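Local coordinates for protein leucine aminopeptidase 1 (Caenorhabditis elegans, PDB 2HC9) that is a zinc-dependent aminopeptidase of the M17 family that releases N-terminal residues, preferably leucine, from peptides, and probably acts as a digestive enzyme, at residues G16-I21 with T106-F111; P60-H65 with T76-S81; K154-D159 with S485-K490; T185-V190 with P228-F233; G376-N381 with R452-D457. The protein carries 1 engineered substitution. One frame throughout, in Å; residues are numbered along the deposited sequence.

Contact 1: residues G16-I21 with T106-F111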
# COMPACT_ATOMS: atom_id res chain seq x y z
N GLY A 16 -47.29 6.17 -32.91
CA GLY A 16 -46.12 5.34 -32.64
C GLY A 16 -46.19 4.80 -31.23
O GLY A 16 -46.86 5.38 -30.37
N LEU A 17 -45.51 3.67 -31.01
CA LEU A 17 -45.52 2.99 -29.72
C LEU A 17 -45.05 3.97 -28.65
O LEU A 17 -44.01 4.62 -28.81
CB LEU A 17 -44.60 1.77 -29.75
CG LEU A 17 -44.72 0.80 -28.56
CD1 LEU A 17 -46.14 0.21 -28.45
CD2 LEU A 17 -43.67 -0.32 -28.72
N THR A 18 -45.84 4.07 -27.59
CA THR A 18 -45.62 5.07 -26.54
C THR A 18 -45.43 4.38 -25.20
O THR A 18 -46.23 3.51 -24.81
CB THR A 18 -46.81 6.01 -26.44
OG1 THR A 18 -46.95 6.67 -27.69
CG2 THR A 18 -46.62 7.03 -25.32
N SER A 19 -44.35 4.75 -24.51
CA SER A 19 -44.17 4.45 -23.09
C SER A 19 -44.72 5.57 -22.24
O SER A 19 -44.49 6.75 -22.53
CB SER A 19 -42.69 4.30 -22.74
OG SER A 19 -42.54 4.21 -21.33
N LEU A 20 -45.43 5.22 -21.18
CA LEU A 20 -46.03 6.22 -20.33
C LEU A 20 -45.42 6.16 -18.93
O LEU A 20 -45.40 5.10 -18.29
CB LEU A 20 -47.55 6.01 -20.21
CG LEU A 20 -48.25 6.88 -19.16
CD1 LEU A 20 -48.23 8.34 -19.56
CD2 LEU A 20 -49.71 6.41 -18.92
N ILE A 21 -44.95 7.29 -18.43
CA ILE A 21 -44.48 7.33 -17.05
C ILE A 21 -45.18 8.45 -16.30
O ILE A 21 -45.09 9.62 -16.67
CB ILE A 21 -42.93 7.48 -16.99
CG1 ILE A 21 -42.27 6.27 -17.65
CG2 ILE A 21 -42.46 7.66 -15.51
CD1 ILE A 21 -40.81 6.41 -17.89
N THR A 106 -40.05 1.37 -29.04
CA THR A 106 -40.67 2.59 -28.53
C THR A 106 -40.34 3.82 -29.39
O THR A 106 -39.17 4.07 -29.69
CB THR A 106 -40.21 2.87 -27.08
OG1 THR A 106 -40.47 1.72 -26.27
CG2 THR A 106 -40.96 4.07 -26.51
N LYS A 107 -41.36 4.58 -29.78
CA LYS A 107 -41.16 5.83 -30.51
C LYS A 107 -41.23 7.03 -29.57
O LYS A 107 -40.45 7.99 -29.71
CB LYS A 107 -42.22 6.00 -31.62
CG LYS A 107 -42.30 4.84 -32.60
CD LYS A 107 -40.95 4.56 -33.26
CE LYS A 107 -41.07 3.46 -34.31
NZ LYS A 107 -39.88 3.35 -35.22
N ASN A 108 -42.19 6.99 -28.64
CA ASN A 108 -42.53 8.12 -27.77
C ASN A 108 -42.41 7.74 -26.30
O ASN A 108 -42.84 6.66 -25.88
CB ASN A 108 -43.99 8.57 -28.01
CG ASN A 108 -44.30 8.79 -29.48
OD1 ASN A 108 -45.24 8.20 -30.02
ND2 ASN A 108 -43.54 9.66 -30.11
N VAL A 109 -41.84 8.64 -25.50
CA VAL A 109 -42.00 8.56 -24.04
C VAL A 109 -42.82 9.73 -23.54
O VAL A 109 -42.47 10.89 -23.76
CB VAL A 109 -40.68 8.48 -23.29
CG1 VAL A 109 -40.95 8.16 -21.79
CG2 VAL A 109 -39.82 7.40 -23.92
N HIS A 110 -43.93 9.42 -22.89
CA HIS A 110 -44.83 10.45 -22.41
C HIS A 110 -44.76 10.49 -20.87
O HIS A 110 -45.13 9.50 -20.21
CB HIS A 110 -46.26 10.11 -22.87
CG HIS A 110 -47.22 11.25 -22.72
ND1 HIS A 110 -48.57 11.11 -22.98
CD2 HIS A 110 -47.04 12.54 -22.35
CE1 HIS A 110 -49.18 12.28 -22.77
NE2 HIS A 110 -48.27 13.16 -22.39
N PHE A 111 -44.28 11.61 -20.33
CA PHE A 111 -44.36 11.85 -18.87
C PHE A 111 -45.57 12.68 -18.55
O PHE A 111 -45.79 13.74 -19.14
CB PHE A 111 -43.11 12.55 -18.31
CG PHE A 111 -41.87 11.70 -18.40
CD1 PHE A 111 -41.45 10.94 -17.31
CD2 PHE A 111 -41.18 11.60 -19.61
CE1 PHE A 111 -40.34 10.10 -17.42
CE2 PHE A 111 -40.06 10.77 -19.73
CZ PHE A 111 -39.63 10.02 -18.64
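I21 lies alongside the ring of F111, both side chains pointing the same way, with I21 CB 3.7 Å from F111 CE1. CG1 of I21 sits anti to the carbonyl carbon (chi1 -62°), and CD1 beyond it reaches the ring at CE1 and CZ; a branched aliphatic chain suits this buried face, where L97 of helix 90-97 touches both residues. S19 and V109 share that face, and in one conformer S19 OG is hydrogen-bonded to L71 O, just ahead of strand 72-77. On the other face T18 pairs with N108, and its CG2 packs 4.0 Å from H110 CB, while H110 NE2 is bonded to D149. T18 OG1 donates to G16 O at 3.0 Å, a bond within the segment leading into the strand. An alanine at T18 would probably leave G16 O without this hydroxyl donor and open a gap beside H110 CB. Backbone bonds bind the strands: S19 N to N108 O, H110 N to S19 O and I21 N to H110 O, each 2.8 Å, while L17 O takes both K107 N and N108 N. This is the parallel pairing of neighbouring strands inside the mixed sheet of the macro-like N-terminal domain.

Contact 2: residues P60-H65 with T76-S81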
# COMPACT_ATOMS: atom_id res chain seq x y z
N PRO A 60 -46.62 2.29 -1.32
CA PRO A 60 -46.01 2.91 -0.14
C PRO A 60 -45.84 4.42 -0.23
O PRO A 60 -46.43 5.07 -1.11
CB PRO A 60 -44.64 2.21 -0.05
CG PRO A 60 -44.36 1.76 -1.44
CD PRO A 60 -45.68 1.38 -2.01
N ALA A 61 -45.05 4.99 0.68
CA ALA A 61 -44.80 6.43 0.70
C ALA A 61 -44.01 6.91 -0.52
O ALA A 61 -44.03 8.10 -0.84
CB ALA A 61 -44.10 6.84 1.99
N SER A 62 -43.29 5.99 -1.17
CA SER A 62 -42.47 6.31 -2.36
C SER A 62 -41.98 5.04 -3.08
O SER A 62 -42.01 3.95 -2.49
CB SER A 62 -41.26 7.16 -1.97
OG SER A 62 -40.27 6.36 -1.36
N GLY A 63 -41.53 5.18 -4.33
CA GLY A 63 -41.07 4.05 -5.14
C GLY A 63 -41.47 4.10 -6.62
O GLY A 63 -41.87 5.16 -7.14
N ARG A 64 -41.35 2.96 -7.29
CA ARG A 64 -41.69 2.82 -8.69
C ARG A 64 -42.51 1.55 -8.91
O ARG A 64 -42.12 0.47 -8.46
CB ARG A 64 -40.45 2.78 -9.59
CG ARG A 64 -40.79 2.42 -11.05
CD ARG A 64 -39.58 2.17 -11.90
NE ARG A 64 -38.97 0.87 -11.66
CZ ARG A 64 -37.72 0.70 -11.19
NH1 ARG A 64 -36.93 1.74 -10.88
NH2 ARG A 64 -37.27 -0.54 -11.02
N HIS A 65 -43.64 1.70 -9.60
CA HIS A 65 -44.56 0.60 -9.80
C HIS A 65 -44.93 0.44 -11.28
O HIS A 65 -45.39 1.38 -11.93
CB HIS A 65 -45.80 0.81 -8.94
CG HIS A 65 -45.51 0.65 -7.48
ND1 HIS A 65 -45.01 1.67 -6.71
CD2 HIS A 65 -45.58 -0.44 -6.67
CE1 HIS A 65 -44.80 1.24 -5.47
NE2 HIS A 65 -45.15 -0.04 -5.42
N THR A 76 -43.72 7.23 -7.53
CA THR A 76 -44.17 7.98 -6.38
C THR A 76 -42.98 8.64 -5.67
O THR A 76 -42.02 7.97 -5.28
CB THR A 76 -44.97 7.07 -5.41
OG1 THR A 76 -46.07 6.47 -6.11
CG2 THR A 76 -45.50 7.87 -4.22
N VAL A 77 -43.08 9.95 -5.51
CA VAL A 77 -42.04 10.76 -4.88
C VAL A 77 -42.46 10.97 -3.42
O VAL A 77 -43.63 11.25 -3.15
CB VAL A 77 -41.96 12.16 -5.59
CG1 VAL A 77 -40.87 13.07 -4.98
CG2 VAL A 77 -41.69 11.95 -7.08
N PRO A 78 -41.52 10.85 -2.46
CA PRO A 78 -41.92 11.10 -1.07
C PRO A 78 -42.32 12.55 -0.81
O PRO A 78 -41.81 13.48 -1.45
CB PRO A 78 -40.69 10.70 -0.25
CG PRO A 78 -39.56 10.56 -1.19
CD PRO A 78 -40.09 10.49 -2.60
N ASP A 79 -43.24 12.72 0.13
CA ASP A 79 -43.66 14.04 0.57
C ASP A 79 -42.73 14.65 1.62
O ASP A 79 -42.43 15.84 1.58
CB ASP A 79 -45.08 13.97 1.11
CG ASP A 79 -46.11 13.98 -0.00
OD1 ASP A 79 -46.26 15.03 -0.66
OD2 ASP A 79 -46.74 12.95 -0.21
N ALA A 80 -42.26 13.81 2.54
CA ALA A 80 -41.39 14.26 3.65
C ALA A 80 -39.96 14.52 3.18
O ALA A 80 -39.48 13.86 2.27
CB ALA A 80 -41.37 13.21 4.74
N SER A 81 -39.27 15.47 3.81
CA SER A 81 -37.85 15.66 3.54
C SER A 81 -37.15 16.24 4.76
O SER A 81 -37.76 16.98 5.55
CB SER A 81 -37.61 16.58 2.32
OG SER A 81 -38.19 17.83 2.56
O HOH W 1 -44.66 10.15 0.85
O HOH W 2 -45.02 4.02 -7.38
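G63 and T76 face each other as an antiparallel hydrogen-bonded pair: G63 N donates to T76 O at 3.0 Å and T76 N returns the bond to G63 O at 2.8 Å. S62 CA also lies 3.4 Å from T76 O, a bent CA-H...O contact. Glycine suits the pair because its backbone angles, phi 140° and psi -165°, would jam a CB against S62 O.

The nonpolar contacts are small. S62 CB rests on the ring of P78, 3.6 Å from its CD, and the compact serine lets the proline come this close. T76 CG2, anti to the backbone N, lies over the backbone of the other segment, 3.7 Å from A61 O and near S62 CA.

Water carries the link past the end of the strand pair. One molecule donates to A61 O at 2.7 Å and accepts from D79 N at 3.0 Å, bridging two backbones that have begun to separate.

The pair stands at the open end of the hairpin of strands 63-66 and 72-77, with 63-66 an outermost strand of the sheet in this chain. V77 bonds through its backbone to G24 and K26, T76 touches L29 of helix 26-31, and helix 90-97 meets V77 and P78 through I93 and S92.

Contact 3: residues K154-D159 with S485-K490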
# COMPACT_ATOMS: atom_id res chain seq x y z
N LYS A 154 -50.29 27.03 -12.16
CA LYS A 154 -49.61 28.31 -12.25
C LYS A 154 -48.64 28.38 -13.45
O LYS A 154 -48.23 29.47 -13.84
CB LYS A 154 -48.88 28.59 -10.95
CG LYS A 154 -49.77 29.03 -9.81
CD LYS A 154 -48.96 29.31 -8.56
CE LYS A 154 -49.88 29.69 -7.40
NZ LYS A 154 -49.11 30.04 -6.16
N LEU A 155 -48.27 27.24 -14.01
CA LEU A 155 -47.29 27.24 -15.10
C LEU A 155 -47.77 28.01 -16.33
O LEU A 155 -48.92 27.88 -16.76
CB LEU A 155 -46.91 25.80 -15.46
CG LEU A 155 -45.57 25.57 -16.15
CD1 LEU A 155 -44.39 25.67 -15.16
CD2 LEU A 155 -45.60 24.20 -16.81
N THR A 156 -46.88 28.84 -16.89
CA THR A 156 -47.17 29.56 -18.13
C THR A 156 -46.53 28.89 -19.34
O THR A 156 -45.65 28.02 -19.21
CB THR A 156 -46.70 31.03 -18.06
OG1 THR A 156 -45.27 31.11 -18.15
CG2 THR A 156 -47.19 31.71 -16.78
N ASN A 157 -46.95 29.29 -20.53
CA ASN A 157 -46.30 28.80 -21.75
C ASN A 157 -44.82 29.23 -21.85
O ASN A 157 -43.99 28.45 -22.30
CB ASN A 157 -47.09 29.21 -23.01
CG ASN A 157 -48.41 28.45 -23.15
OD1 ASN A 157 -48.72 27.52 -22.38
ND2 ASN A 157 -49.20 28.83 -24.15
N GLU A 158 -44.51 30.44 -21.40
CA GLU A 158 -43.12 30.88 -21.33
C GLU A 158 -42.29 30.01 -20.38
O GLU A 158 -41.15 29.67 -20.68
CB GLU A 158 -43.04 32.35 -20.90
CG GLU A 158 -41.59 32.85 -20.76
CD GLU A 158 -41.46 34.35 -20.55
OE1 GLU A 158 -42.45 35.02 -20.12
OE2 GLU A 158 -40.35 34.87 -20.80
N ASP A 159 -42.87 29.64 -19.24
CA ASP A 159 -42.21 28.68 -18.34
C ASP A 159 -41.84 27.38 -19.06
O ASP A 159 -40.76 26.84 -18.84
CB ASP A 159 -43.07 28.34 -17.14
CG ASP A 159 -43.25 29.50 -16.18
OD1 ASP A 159 -42.35 30.37 -16.07
OD2 ASP A 159 -44.31 29.52 -15.53
N SER A 485 -36.68 36.86 -18.02
CA SER A 485 -38.09 37.11 -18.24
C SER A 485 -38.97 35.95 -17.82
O SER A 485 -40.17 36.00 -18.08
CB SER A 485 -38.36 37.41 -19.72
OG SER A 485 -37.94 36.33 -20.54
N VAL A 486 -38.41 34.91 -17.19
CA VAL A 486 -39.19 33.68 -16.98
C VAL A 486 -40.07 33.79 -15.74
O VAL A 486 -39.55 33.94 -14.64
CB VAL A 486 -38.27 32.43 -16.85
CG1 VAL A 486 -39.12 31.16 -16.81
CG2 VAL A 486 -37.30 32.36 -18.05
N PRO A 487 -41.40 33.69 -15.90
CA PRO A 487 -42.29 33.89 -14.74
C PRO A 487 -41.95 33.03 -13.52
O PRO A 487 -41.86 33.55 -12.42
CB PRO A 487 -43.68 33.54 -15.30
CG PRO A 487 -43.59 33.92 -16.74
CD PRO A 487 -42.17 33.48 -17.14
N MET A 488 -41.73 31.73 -13.72
CA MET A 488 -41.43 30.83 -12.60
C MET A 488 -40.08 31.08 -11.93
O MET A 488 -39.82 30.53 -10.86
CB MET A 488 -41.53 29.35 -13.00
CG MET A 488 -40.32 28.82 -13.83
SD MET A 488 -40.54 27.17 -14.54
CE MET A 488 -40.98 26.22 -13.05
N LEU A 489 -39.21 31.87 -12.57
CA LEU A 489 -37.91 32.21 -11.97
C LEU A 489 -37.94 33.57 -11.28
O LEU A 489 -36.96 33.97 -10.65
CB LEU A 489 -36.82 32.25 -13.05
CG LEU A 489 -36.60 30.92 -13.79
CD1 LEU A 489 -35.45 31.05 -14.78
CD2 LEU A 489 -36.32 29.77 -12.80
N LYS A 490 -39.03 34.31 -11.44
CA LYS A 490 -39.01 35.71 -11.09
C LYS A 490 -39.56 35.88 -9.70
O LYS A 490 -39.75 37.00 -9.22
CB LYS A 490 -39.76 36.55 -12.12
CG LYS A 490 -38.92 36.86 -13.38
CD LYS A 490 -39.58 37.91 -14.25
CE LYS A 490 -39.24 39.32 -13.78
NZ LYS A 490 -39.64 40.35 -14.78
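The first turn of helix 157-178 and the short 3-10 segment 487-489 near the C terminus come together with the CA atoms of D159 and V486 6.0 Å apart. T156 and D159 form a capping box at that helix start: D159 N donates to T156 OG1 at 3.0 Å, and T156 N donates back to D159 OD2 at 3.0 Å, meeting it from above the carboxylate plane. Threonine and aspartate suit these places because each short polar chain folds back to the other's amide. CG of D159 stands anti to the carbonyl carbon (chi1 -68°), and across the contact OD1 accepts M488 N at 2.8 Å on the syn side, so the carboxylate is gripped by two N-H groups, one from each segment, and its rotation is fixed.

E158, extended beyond CG, takes the hydroxyl of S485 on OE2 at 2.8 Å, nearly in line with its C-O bond. The carboxylate lies close to S485 O, two acceptors with no proton between them, an approach that is probably mildly repulsive. P487 lies against both acidic chains, CD 3.3 Å from D159 OD1 and 3.4 Å from E158 OE1; its ring nitrogen has no hydrogen to give them.

V120 of helix 120-128 touches both L155 and M488, and the flexible methionine, bent at chi3, sets its CE 4.0 Å from L155 CD1.

Contact 4: residues T185-V190 with P228-F233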
# COMPACT_ATOMS: atom_id res chain seq x y z
N THR A 185 -11.56 16.82 -26.97
CA THR A 185 -10.26 17.41 -26.68
C THR A 185 -10.40 18.87 -26.24
O THR A 185 -11.51 19.42 -26.29
CB THR A 185 -9.40 17.39 -27.97
OG1 THR A 185 -10.10 18.13 -28.98
CG2 THR A 185 -9.17 15.92 -28.46
N THR A 186 -9.30 19.55 -25.90
CA THR A 186 -9.40 20.99 -25.63
C THR A 186 -9.98 21.73 -26.84
O THR A 186 -10.85 22.61 -26.69
CB THR A 186 -8.06 21.66 -25.25
OG1 THR A 186 -7.13 21.52 -26.32
CG2 THR A 186 -7.47 21.04 -23.96
N ASP A 187 -9.48 21.38 -28.03
CA ASP A 187 -9.99 21.99 -29.28
C ASP A 187 -11.49 21.78 -29.44
O ASP A 187 -12.23 22.70 -29.83
CB ASP A 187 -9.28 21.34 -30.48
CG ASP A 187 -7.81 21.78 -30.62
OD1 ASP A 187 -7.38 22.73 -29.95
OD2 ASP A 187 -7.09 21.17 -31.43
N ALA A 188 -11.95 20.56 -29.18
CA ALA A 188 -13.37 20.25 -29.35
C ALA A 188 -14.21 21.01 -28.33
O ALA A 188 -15.29 21.49 -28.65
CB ALA A 188 -13.61 18.77 -29.21
N LEU A 189 -13.73 21.12 -27.09
CA LEU A 189 -14.48 21.89 -26.09
C LEU A 189 -14.49 23.41 -26.38
O LEU A 189 -15.52 24.09 -26.18
CB LEU A 189 -14.00 21.58 -24.65
CG LEU A 189 -14.78 22.29 -23.51
CD1 LEU A 189 -16.31 22.01 -23.61
CD2 LEU A 189 -14.26 21.83 -22.12
N VAL A 190 -13.37 23.96 -26.87
CA VAL A 190 -13.38 25.34 -27.39
C VAL A 190 -14.48 25.46 -28.46
O VAL A 190 -15.31 26.39 -28.41
CB VAL A 190 -12.01 25.75 -27.98
CG1 VAL A 190 -12.12 27.09 -28.77
CG2 VAL A 190 -10.95 25.88 -26.87
N PRO A 228 -2.18 16.93 -25.62
CA PRO A 228 -2.04 16.63 -27.04
C PRO A 228 -2.60 17.73 -27.94
O PRO A 228 -2.21 17.82 -29.10
CB PRO A 228 -2.85 15.33 -27.19
CG PRO A 228 -3.89 15.39 -26.15
CD PRO A 228 -3.19 16.08 -24.97
N THR A 229 -3.49 18.57 -27.40
CA THR A 229 -4.01 19.75 -28.10
C THR A 229 -3.88 20.90 -27.10
O THR A 229 -3.79 20.66 -25.90
CB THR A 229 -5.49 19.55 -28.54
OG1 THR A 229 -6.27 19.21 -27.39
CG2 THR A 229 -5.62 18.40 -29.60
N PRO A 230 -3.76 22.13 -27.60
CA PRO A 230 -3.30 23.20 -26.70
C PRO A 230 -4.32 23.73 -25.68
O PRO A 230 -5.54 23.58 -25.86
CB PRO A 230 -2.86 24.31 -27.65
CG PRO A 230 -3.55 24.05 -28.90
CD PRO A 230 -3.88 22.59 -28.99
N PRO A 231 -3.80 24.36 -24.61
CA PRO A 231 -4.69 24.97 -23.63
C PRO A 231 -5.44 26.17 -24.25
O PRO A 231 -4.96 26.74 -25.24
CB PRO A 231 -3.70 25.44 -22.51
CG PRO A 231 -2.37 25.65 -23.24
CD PRO A 231 -2.37 24.51 -24.26
N ALA A 232 -6.58 26.54 -23.69
CA ALA A 232 -7.34 27.71 -24.15
C ALA A 232 -8.07 28.32 -23.01
O ALA A 232 -8.43 27.65 -22.03
CB ALA A 232 -8.35 27.31 -25.25
N PHE A 233 -8.32 29.62 -23.14
CA PHE A 233 -9.24 30.34 -22.28
C PHE A 233 -10.30 30.97 -23.20
O PHE A 233 -9.97 31.68 -24.16
CB PHE A 233 -8.46 31.43 -21.57
CG PHE A 233 -9.29 32.25 -20.60
CD1 PHE A 233 -9.87 31.66 -19.47
CD2 PHE A 233 -9.42 33.61 -20.78
CE1 PHE A 233 -10.57 32.41 -18.53
CE2 PHE A 233 -10.13 34.39 -19.86
CZ PHE A 233 -10.72 33.80 -18.73
O HOH W 3 -7.12 17.77 -25.34
O HOH W 4 -7.48 24.58 -27.84
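The carboxylate of D187 is turned to the second segment with OD2 3.6 Å from T229 CG2 and OD1 3.6 Å from P230 CD, its side chain crossing the proline ring at about a right angle. Its charge is answered by a salt bridge from OD1 to R208. The other flat group is the peptide carbonyl of P230, met from above its plane, 35° out, by the hydroxyl of T186, which donates to P230 O at 2.6 Å. A water joins the two flat groups, donating to both D187 OD1 and P230 O.

T186 and T229 slide past each other in opposite directions, and their hydroxyls come within 2.7 Å, OG1 to OG1. T186 OG1 is placed between the backbone N and the carbonyl carbon (chi1 61°), which brings it to both P230 O and T229 OG1; a short hydroxyl side chain suits a place so close to the loop. A second water accepts from T186 N and lies 2.6 Å from T229 OG1.

V190 CG2 presses against A232 CB at 3.4 Å, a tight contact that alanine's small size allows. T185 caps the helix, its OG1 accepting A188 N. The start of helix 186-199 is packed against the entry of strand 232-238, which runs between strands 203-208 and 297-307 of the mixed sheet, as in the alpha/beta/alpha catalytic domain of M17 aminopeptidases.

Contact 5: residues G376-N381 with R452-D457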
# COMPACT_ATOMS: atom_id res chain seq x y z
N GLY A 376 -23.07 20.10 -3.85
CA GLY A 376 -21.82 20.81 -4.18
C GLY A 376 -21.39 21.54 -2.91
O GLY A 376 -22.22 21.84 -2.04
N ALA A 377 -20.10 21.82 -2.79
CA ALA A 377 -19.58 22.47 -1.59
C ALA A 377 -19.21 23.90 -1.94
O ALA A 377 -18.35 24.12 -2.79
CB ALA A 377 -18.33 21.67 -1.06
N ALA A 378 -19.90 24.86 -1.33
CA ALA A 378 -19.73 26.28 -1.64
C ALA A 378 -18.91 27.02 -0.59
O ALA A 378 -19.23 26.95 0.62
CB ALA A 378 -21.10 26.96 -1.77
N MET A 379 -17.90 27.73 -1.04
CA MET A 379 -17.10 28.59 -0.16
C MET A 379 -17.13 30.01 -0.70
O MET A 379 -16.75 30.27 -1.85
CB MET A 379 -15.67 28.06 -0.11
CG MET A 379 -14.83 28.74 0.99
SD MET A 379 -13.10 28.22 0.88
CE MET A 379 -12.53 29.21 -0.50
N THR A 380 -17.60 30.94 0.15
CA THR A 380 -17.78 32.32 -0.28
C THR A 380 -17.42 33.32 0.82
O THR A 380 -17.61 33.05 2.02
CB THR A 380 -19.23 32.57 -0.79
OG1 THR A 380 -19.39 33.95 -1.17
CG2 THR A 380 -20.29 32.22 0.30
N ASN A 381 -16.91 34.48 0.41
CA ASN A 381 -16.67 35.61 1.32
C ASN A 381 -17.95 36.32 1.74
O ASN A 381 -17.92 37.19 2.61
CB ASN A 381 -15.66 36.61 0.74
CG ASN A 381 -16.22 37.39 -0.45
OD1 ASN A 381 -16.99 36.85 -1.25
ND2 ASN A 381 -15.84 38.66 -0.57
N ARG A 452 -18.13 40.06 -4.50
CA ARG A 452 -18.63 38.78 -4.01
C ARG A 452 -18.00 37.66 -4.83
O ARG A 452 -18.04 37.70 -6.06
CB ARG A 452 -20.17 38.73 -4.12
CG ARG A 452 -20.85 39.77 -3.17
CD ARG A 452 -22.36 39.66 -3.22
NE ARG A 452 -22.84 39.82 -4.59
CZ ARG A 452 -24.02 39.40 -5.03
NH1 ARG A 452 -24.87 38.81 -4.19
NH2 ARG A 452 -24.35 39.59 -6.32
N TRP A 453 -17.37 36.71 -4.14
CA TRP A 453 -16.70 35.59 -4.79
C TRP A 453 -17.25 34.32 -4.16
O TRP A 453 -17.30 34.20 -2.94
CB TRP A 453 -15.16 35.66 -4.59
CG TRP A 453 -14.47 34.34 -4.94
CD1 TRP A 453 -14.57 33.64 -6.12
CD2 TRP A 453 -13.61 33.57 -4.09
NE1 TRP A 453 -13.83 32.46 -6.04
CE2 TRP A 453 -13.22 32.41 -4.81
CE3 TRP A 453 -13.14 33.74 -2.78
CZ2 TRP A 453 -12.39 31.43 -4.26
CZ3 TRP A 453 -12.30 32.77 -2.24
CH2 TRP A 453 -11.93 31.64 -2.97
N LEU A 454 -17.64 33.37 -5.01
CA LEU A 454 -18.11 32.09 -4.53
C LEU A 454 -17.47 30.98 -5.35
O LEU A 454 -17.57 30.96 -6.59
CB LEU A 454 -19.64 31.99 -4.58
CG LEU A 454 -20.24 30.72 -3.97
CD1 LEU A 454 -21.55 30.97 -3.17
CD2 LEU A 454 -20.42 29.57 -5.03
N HIS A 455 -16.84 30.05 -4.65
CA HIS A 455 -16.22 28.86 -5.26
C HIS A 455 -17.13 27.65 -4.96
O HIS A 455 -17.59 27.49 -3.84
CB HIS A 455 -14.83 28.66 -4.61
CG HIS A 455 -14.29 27.27 -4.78
ND1 HIS A 455 -13.93 26.77 -6.01
CD2 HIS A 455 -14.06 26.29 -3.88
CE1 HIS A 455 -13.51 25.52 -5.86
NE2 HIS A 455 -13.57 25.21 -4.58
N LEU A 456 -17.40 26.81 -5.97
CA LEU A 456 -18.33 25.71 -5.80
C LEU A 456 -17.64 24.44 -6.32
O LEU A 456 -17.34 24.34 -7.51
CB LEU A 456 -19.63 25.98 -6.60
CG LEU A 456 -20.73 24.91 -6.45
CD1 LEU A 456 -21.22 24.80 -4.99
CD2 LEU A 456 -21.90 25.23 -7.38
N ASP A 457 -17.40 23.48 -5.43
CA ASP A 457 -16.76 22.21 -5.79
C ASP A 457 -17.83 21.14 -5.99
O ASP A 457 -18.59 20.79 -5.07
CB ASP A 457 -15.80 21.81 -4.65
CG ASP A 457 -14.86 20.65 -5.00
OD1 ASP A 457 -15.06 19.88 -5.97
OD2 ASP A 457 -13.86 20.49 -4.26
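A378 CB lies among leucine methyls, 3.9 Å from L456 CD1 and 4.2 Å from L454 CD2, and the small alanine leaves room for both. On the same face L454 CD1 touches T380 CB at 3.7 Å, and L385 of helix 383-396 packs on T380 and L454. G376 matches the tight spot beside L456, where a CB would crowd CD1.

The other face carries A377, M379, H455 and D457. M379 is bent at chi3 (77°), and its CE reaches W453 CH2 at 3.5 Å, while its CB lies at the edge of the H455 imidazole, near the ring plane. W453 NE1 and H455 ND1 both bond to D359, which fixes these rings. D457 OD2 is hydrogen-bonded to T364 OG1 and OD1 to L363 N, two residues that line the bicarbonate pocket.

Strands 376-380 and 452-457 run antiparallel within the mixed sheet of the catalytic domain. The hydrogen-bonded pairs are A377 with D457 and M379 with H455.

T380 OG1 donates to W453 O at 2.8 Å from above the carbonyl plane. N381 OD1 accepts W453 N at 2.9 Å, almost straight (169°), while its ND2 bonds to L451 O. An alanine in place of N381 would probably leave W453 N and L451 O without these partners. T380 O accepts a hydrogen bond from R83 of a neighbouring subunit.

Overall arrangement
From the N terminus, contact 1 closes a loop of 84 residues, and contact 2, a hairpin end, lies wholly within that loop; strands 18-25 and 72-77 are neighbours, so both serve one sheet of the N-terminal domain. Contact 3 opens next and spans more than 300 residues, bringing the start of helix 157-178 against the C-terminal end of the chain. Within its span fall contacts 4 and 5, one after the other and without crossing. Both reach the sheet of the catalytic domain, contact 4 from helix 186-199 and contact 5 between two strands, their centres about 26 Å apart. Contacts 1 and 5 lie on opposite sides of the chain's centre, their centres about 41 Å apart.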